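Local coordinates for protein DNA polymerase sliding clamp 3 (Sulfolobus tokodaii, PDB 3AIZ) that encircles DNA as a subunit of a toroidal ring, a moving platform that tethers the replicative polymerase and other proteins to the duplex, at residues 5-8 against 9-12; 38-42 against 43-47. All coordinates share one frame; numbering follows the deposited sequence.

Contact 1. Residues 5-8 against 9-12; sequences VIDA and DAFS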
loop_
_atom_site.group_PDB
_atom_site.type_symbol
_atom_site.label_atom_id
_atom_site.label_comp_id
_atom_site.label_asym_id
_atom_site.label_seq_id
_atom_site.Cartn_x
_atom_site.Cartn_y
_atom_site.Cartn_z
ATOM N N VAL C 5 27.422 13.040 -28.208
ATOM C CA VAL C 5 26.135 12.357 -28.211
ATOM C C VAL C 5 25.031 13.313 -27.784
ATOM O O VAL C 5 25.200 14.077 -26.835
ATOM C CB VAL C 5 26.135 11.156 -27.249
ATOM C CG1 VAL C 5 24.751 10.528 -27.180
ATOM C CG2 VAL C 5 27.172 10.132 -27.674
ATOM N N ILE C 6 23.899 13.272 -28.479
ATOM C CA ILE C 6 22.769 14.125 -28.126
ATOM C C ILE C 6 21.872 13.471 -27.076
ATOM O O ILE C 6 21.753 13.970 -25.958
ATOM C CB ILE C 6 21.937 14.518 -29.359
ATOM C CG1 ILE C 6 22.762 15.410 -30.289
ATOM C CG2 ILE C 6 20.664 15.234 -28.935
ATOM C CD1 ILE C 6 22.012 15.877 -31.518
ATOM N N ASP C 7 21.243 12.356 -27.437
ATOM C CA ASP C 7 20.405 11.623 -26.494
ATOM C C ASP C 7 21.275 10.802 -25.549
ATOM O O ASP C 7 21.313 9.574 -25.634
ATOM C CB ASP C 7 19.422 10.714 -27.234
ATOM C CG ASP C 7 18.411 10.064 -26.303
ATOM O OD1 ASP C 7 18.502 10.278 -25.075
ATOM O OD2 ASP C 7 17.523 9.339 -26.800
ATOM N N ALA C 8 21.969 11.489 -24.649
ATOM C CA ALA C 8 22.905 10.840 -23.739
ATOM C C ALA C 8 22.195 10.024 -22.666
ATOM O O ALA C 8 22.810 9.186 -22.007
ATOM C CB ALA C 8 23.825 11.871 -23.101
ATOM N N ASP C 9 20.900 10.269 -22.492
ATOM C CA ASP C 9 20.120 9.542 -21.496
ATOM C C ASP C 9 20.021 8.066 -21.867
ATOM O O ASP C 9 20.301 7.187 -21.051
ATOM C CB ASP C 9 18.719 10.142 -21.360
ATOM C CG ASP C 9 17.925 9.517 -20.227
ATOM O OD1 ASP C 9 18.523 9.225 -19.170
ATOM O OD2 ASP C 9 16.703 9.321 -20.392
ATOM N N ALA C 10 19.617 7.800 -23.104
ATOM C CA ALA C 10 19.528 6.434 -23.599
ATOM C C ALA C 10 20.927 5.845 -23.732
ATOM O O ALA C 10 21.177 4.709 -23.328
ATOM C CB ALA C 10 18.806 6.401 -24.936
ATOM N N PHE C 11 21.833 6.638 -24.291
ATOM C CA PHE C 11 23.215 6.221 -24.498
ATOM C C PHE C 11 23.840 5.642 -23.229
ATOM O O PHE C 11 24.608 4.685 -23.289
ATOM C CB PHE C 11 24.046 7.403 -25.001
ATOM C CG PHE C 11 25.477 7.061 -25.299
ATOM C CD1 PHE C 11 25.845 6.580 -26.544
ATOM C CD2 PHE C 11 26.458 7.231 -24.336
ATOM C CE1 PHE C 11 27.161 6.269 -26.821
ATOM C CE2 PHE C 11 27.777 6.921 -24.609
ATOM C CZ PHE C 11 28.128 6.441 -25.852
ATOM N N SER C 12 23.502 6.223 -22.083
ATOM C CA SER C 12 24.088 5.796 -20.817
ATOM C C SER C 12 23.651 4.386 -20.426
ATOM O O SER C 12 24.410 3.646 -19.799
ATOM C CB SER C 12 23.741 6.783 -19.701
ATOM O OG SER C 12 22.348 6.795 -19.445
#
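Asp7 reaches Ala10 as the N-cap of helix 8-18, the first helix of this PCNA fold. With CG anti to the backbone N (chi1 -173°), the carboxylate lies beside the first helical turn. The bond from Ala10 N to Asp7 OD1 is weak, at 3.4 Å, yet nearly straight, with 173° at the hydrogen. The other oxygen, Asp7 OD2, lies 3.7 Å from Ala10 CB, placing the methyl group alongside the carboxylate. A negative charge here would be expected to suit the positive end of the helix dipole. Asp7 also centres an inverse gamma turn, which swings the chain out of strand 2-5 into the helix.

The backbone of that turn then joins the helical pattern. Phe11 N donates to Asp7 O at 3.3 Å within the carbonyl plane, whereas Ser12 N meets Ala8 O at 3.0 Å from above it.

Val5 and Phe11 make the apolar half of the contact, their side chains crossing at about a right angle. Val5 CG2 sits over one ring face, 4.0 Å from the Phe11 centroid and 13° off the normal, a CH-pi contact; its other branch, CG1, packs on Phe11 CB. Phe56 touches both residues. On the polar side, Asp9 OD2 forms a salt bridge with Lys83, and Asp9 O accepts a hydrogen bond from Ser12 OG at 2.6 Å.

Contact 2. Residues 38-42 against 43-47; sequences GIDPS and RVTFI. With SO4 (sulfate ion), chain H.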
loop_
_atom_site.group_PDB
_atom_site.type_symbol
_atom_site.label_atom_id
_atom_site.label_comp_id
_atom_site.label_asym_id
_atom_site.label_seq_id
_atom_site.Cartn_x
_atom_site.Cartn_y
_atom_site.Cartn_z
ATOM N N GLY C 38 33.258 -7.201 -24.882
ATOM C CA GLY C 38 33.616 -7.756 -23.591
ATOM C C GLY C 38 33.086 -9.161 -23.391
ATOM O O GLY C 38 32.327 -9.672 -24.213
ATOM N N ILE C 39 33.490 -9.787 -22.290
ATOM C CA ILE C 39 33.034 -11.131 -21.964
ATOM C C ILE C 39 33.020 -11.336 -20.451
ATOM O O ILE C 39 34.025 -11.117 -19.775
ATOM C CB ILE C 39 33.913 -12.204 -22.641
ATOM C CG1 ILE C 39 33.398 -13.607 -22.320
ATOM C CG2 ILE C 39 35.368 -12.054 -22.222
ATOM C CD1 ILE C 39 34.215 -14.709 -22.959
ATOM N N ASP C 40 31.871 -11.745 -19.923
ATOM C CA ASP C 40 31.711 -11.915 -18.481
ATOM C C ASP C 40 32.676 -12.957 -17.916
ATOM O O ASP C 40 33.167 -13.816 -18.648
ATOM C CB ASP C 40 30.259 -12.265 -18.134
ATOM C CG ASP C 40 29.772 -13.518 -18.836
ATOM O OD1 ASP C 40 30.569 -14.152 -19.559
ATOM O OD2 ASP C 40 28.586 -13.869 -18.664
ATOM N N PRO C 41 32.956 -12.874 -16.606
ATOM C CA PRO C 41 33.909 -13.770 -15.939
ATOM C C PRO C 41 33.596 -15.249 -16.153
ATOM O O PRO C 41 34.523 -16.048 -16.284
ATOM C CB PRO C 41 33.752 -13.402 -14.462
ATOM C CG PRO C 41 33.301 -11.984 -14.478
ATOM C CD PRO C 41 32.416 -11.859 -15.683
ATOM N N SER C 42 32.316 -15.605 -16.187
ATOM C CA SER C 42 31.921 -16.999 -16.383
ATOM C C SER C 42 32.095 -17.419 -17.838
ATOM O O SER C 42 31.966 -18.597 -18.173
ATOM C CB SER C 42 30.469 -17.215 -15.952
ATOM O OG SER C 42 29.572 -16.598 -16.859
ATOM N N ARG C 43 32.382 -16.446 -18.695
ATOM C CA ARG C 43 32.575 -16.694 -20.121
ATOM C C ARG C 43 31.309 -17.228 -20.780
ATOM O O ARG C 43 31.341 -17.711 -21.912
ATOM C CB ARG C 43 33.751 -17.644 -20.352
ATOM C CG ARG C 43 35.047 -17.167 -19.717
ATOM C CD ARG C 43 36.236 -17.970 -20.204
ATOM N NE ARG C 43 36.385 -17.889 -21.654
ATOM C CZ ARG C 43 36.924 -16.856 -22.293
ATOM N NH1 ARG C 43 37.363 -15.807 -21.610
ATOM N NH2 ARG C 43 37.020 -16.870 -23.616
ATOM N N VAL C 44 30.193 -17.131 -20.064
ATOM C CA VAL C 44 28.902 -17.550 -20.595
ATOM C C VAL C 44 28.383 -16.536 -21.607
ATOM O O VAL C 44 27.787 -16.903 -22.620
ATOM C CB VAL C 44 27.860 -17.728 -19.470
ATOM C CG1 VAL C 44 26.464 -17.884 -20.053
ATOM C CG2 VAL C 44 28.213 -18.923 -18.598
ATOM N N THR C 45 28.618 -15.257 -21.333
ATOM C CA THR C 45 28.116 -14.191 -22.191
ATOM C C THR C 45 29.234 -13.445 -22.909
ATOM O O THR C 45 30.176 -12.961 -22.284
ATOM C CB THR C 45 27.282 -13.172 -21.395
ATOM O OG1 THR C 45 26.207 -13.845 -20.729
ATOM C CG2 THR C 45 26.712 -12.112 -22.323
ATOM N N PHE C 46 29.123 -13.361 -24.230
ATOM C CA PHE C 46 30.040 -12.560 -25.027
ATOM C C PHE C 46 29.285 -11.389 -25.632
ATOM O O PHE C 46 28.227 -11.569 -26.234
ATOM C CB PHE C 46 30.686 -13.396 -26.132
ATOM C CG PHE C 46 31.420 -12.578 -27.155
ATOM C CD1 PHE C 46 30.846 -12.309 -28.386
ATOM C CD2 PHE C 46 32.678 -12.070 -26.883
ATOM C CE1 PHE C 46 31.516 -11.555 -29.328
ATOM C CE2 PHE C 46 33.352 -11.315 -27.820
ATOM C CZ PHE C 46 32.770 -11.057 -29.044
ATOM N N ILE C 47 29.833 -10.191 -25.474
ATOM C CA ILE C 47 29.145 -8.980 -25.893
ATOM C C ILE C 47 29.880 -8.271 -27.024
ATOM O O ILE C 47 31.063 -7.954 -26.907
ATOM C CB ILE C 47 28.966 -8.012 -24.712
ATOM C CG1 ILE C 47 28.335 -8.745 -23.525
ATOM C CG2 ILE C 47 28.132 -6.811 -25.128
ATOM C CD1 ILE C 47 28.162 -7.889 -22.293
HETATM S S SO4 H . 29.185 -13.970 -14.265
HETATM O O1 SO4 H . 28.201 -15.023 -14.022
HETATM O O2 SO4 H . 30.294 -14.116 -13.325
HETATM O O3 SO4 H . 29.691 -14.079 -15.630
HETATM O O4 SO4 H . 28.559 -12.662 -14.083
#
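Asp40 grips Thr45 across the turn of the beta hairpin formed by strands 33-39 and 45-52, using both backbone and side chain. Thr45 N donates to Asp40 OD1 at 2.9 Å, reaching it on the syn side and 28° out of the carboxylate plane, while Thr45 OG1 makes a weak bond of 3.2 Å to Asp40 OD2. In the reverse direction Asp40 N donates to Thr45 O, nearly along the C=O axis. The chi1 of 58° places Asp40 CG between its backbone N and carbonyl carbon, where the carboxylate can face the returning chain.

This buried aspartate is itself held by the type I turn from Asp40 to Arg43, closed by Arg43 N to Asp40 O at 2.7 Å. Arg43 then adopts a left-handed backbone conformation (phi 63°). Its side chain bends at chi3 so that one guanidinium face meets the extended Ile39 side chain: Ile39 CD1 stands over the centre of the group, 3.5 Å from Arg43 CZ.

Next to the turn, Ile39 and Phe46 form a non-hydrogen-bonded antiparallel pair, Ile39 CB lying at the edge of the Phe46 ring; one step farther from it Gly38 and Ile47 form a hydrogen-bonded pair, with Ile47 N to Gly38 O at 2.8 Å and a second bond from Gly38 N to Ile47 O.

On the outside of the turn, a sulfate ion, probably from the crystallisation liquor, is bonded through O3 by Ser42 N and by Ser42 OG, the latter at 2.8 Å. Tyr201 of helix 199-203, farther out, packs on Asp40, Val44 and Thr45, and its OH also bonds the sulfate. Ser42 OG in turn receives a weak bond of 3.3 Å from Val44 N.

How the contacts relate
From the N terminus, contact 1 closes first, where strand 2-5 gives way to helix 8-18; contact 2 opens only after strand 24-29 and closes the hairpin between strands 33-39 and 45-52. The two are in series, neither nested nor crossed. Their centres lie 25 Å apart, on opposite sides of the chain's centre, and their nearest atoms are about 12 Å apart. Contact 1 joins the sheet containing strand 2-5 to a helix that, as in other PCNA rings, probably faces the central hole. Contact 2 belongs to a different sheet, where strand 45-52 pairs with strand 235-241 and so links the N- and C-terminal halves.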